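Local coordinates for protein metalloprotease stcE (Escherichia coli, PDB 4DNY) that probably acts as a secreted zinc metalloprotease of the metzincin type that cleaves O-linked, mucin-like glycoproteins during adhesion and immune evasion, at residues V100-S103 and T107-F110. Numbering follows the deposited sequence.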
# COMPACT_ATOMS: atom_id res chain seq x y z
N VAL A 100 -3.42 -1.00 -10.48
CA VAL A 100 -2.24 -0.44 -11.10
C VAL A 100 -1.13 -1.48 -11.00
O VAL A 100 -1.06 -2.25 -10.03
CB VAL A 100 -1.82 0.89 -10.44
CG1 VAL A 100 -1.47 0.72 -8.92
CG2 VAL A 100 -0.64 1.55 -11.21
N THR A 101 -0.30 -1.55 -12.02
CA THR A 101 0.87 -2.44 -12.00
C THR A 101 2.07 -1.81 -11.24
O THR A 101 2.44 -0.67 -11.50
CB THR A 101 1.29 -2.79 -13.43
OG1 THR A 101 0.19 -3.44 -14.05
CG2 THR A 101 2.55 -3.70 -13.44
N LEU A 102 2.63 -2.59 -10.33
CA LEU A 102 3.82 -2.22 -9.61
C LEU A 102 4.96 -3.02 -10.23
O LEU A 102 5.03 -4.23 -10.05
CB LEU A 102 3.67 -2.56 -8.12
CG LEU A 102 4.90 -2.34 -7.25
CD1 LEU A 102 5.36 -0.89 -7.24
CD2 LEU A 102 4.59 -2.87 -5.86
N SER A 103 5.81 -2.35 -10.99
CA SER A 103 6.88 -3.05 -11.70
C SER A 103 8.22 -2.70 -11.05
O SER A 103 8.34 -1.76 -10.27
CB SER A 103 6.87 -2.70 -13.18
OG SER A 103 7.02 -1.30 -13.40
N THR A 107 7.98 3.30 -7.56
CA THR A 107 7.39 3.69 -6.28
C THR A 107 5.96 4.11 -6.58
O THR A 107 5.67 4.81 -7.64
CB THR A 107 8.14 4.86 -5.68
OG1 THR A 107 9.43 4.48 -5.26
CG2 THR A 107 7.40 5.47 -4.46
N LEU A 108 5.02 3.72 -5.73
CA LEU A 108 3.62 4.12 -5.82
C LEU A 108 3.20 4.71 -4.47
O LEU A 108 3.69 4.32 -3.43
CB LEU A 108 2.71 2.94 -6.14
CG LEU A 108 2.95 2.21 -7.43
CD1 LEU A 108 2.07 0.97 -7.45
CD2 LEU A 108 2.70 3.12 -8.61
N LEU A 109 2.24 5.65 -4.47
CA LEU A 109 1.81 6.26 -3.23
C LEU A 109 0.28 6.50 -3.25
O LEU A 109 -0.26 6.95 -4.28
CB LEU A 109 2.49 7.58 -3.03
CG LEU A 109 2.25 8.32 -1.71
CD1 LEU A 109 2.80 7.49 -0.51
CD2 LEU A 109 2.89 9.69 -1.71
N PHE A 110 -0.39 6.16 -2.15
CA PHE A 110 -1.84 6.20 -2.00
C PHE A 110 -2.22 6.91 -0.71
O PHE A 110 -1.50 6.83 0.29
CB PHE A 110 -2.43 4.78 -1.97
CG PHE A 110 -2.18 3.97 -3.19
CD1 PHE A 110 -3.12 3.88 -4.22
CD2 PHE A 110 -1.02 3.25 -3.32
CE1 PHE A 110 -2.88 3.12 -5.34
CE2 PHE A 110 -0.79 2.45 -4.45
CZ PHE A 110 -1.75 2.39 -5.44
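The nearest CA atoms of segments 100-103 and 107-110 are those of Leu102 and Leu108, 7.4 Å apart. The short strands 100-102 and 107-110 run in opposed but strongly tilted directions (137°), their axes coming within 8.5 Å, and meet through apolar side chains instead of backbone bonds. Leu108 has the largest share of the contact. With CG anti to the carbonyl carbon (chi1 -60°) and CD1 anti to CA (chi2 172°), its extended chain carries the CD1 methyl in between Val100 and Leu102. Val100 meets it tip to tip, CG1 lying 3.8 Å from Leu108 CD1. Leu102 comes across it at a slant: Leu102 CD1 sits 3.8 Å from Leu108 CD1, and Leu102 CB also touches that methyl. Val100 CG1 further reaches the edge of the Phe110 ring, in its plane, at 3.9 Å from Phe110 CZ. Tyr95 meets the same ring edge-to-face, while Arg119 touches Val100, Leu108 and Phe110. Val100 and Leu102 make backbone hydrogen bonds with Val93 and Ser91, Leu108 and Phe110 with Phe83 and Val81. The two strands thus belong to different sheets, joined by a short connection, and their facing side chains form part of the apolar layer between the sheets of a beta-sandwich domain, Leu102 and Phe110 being buried.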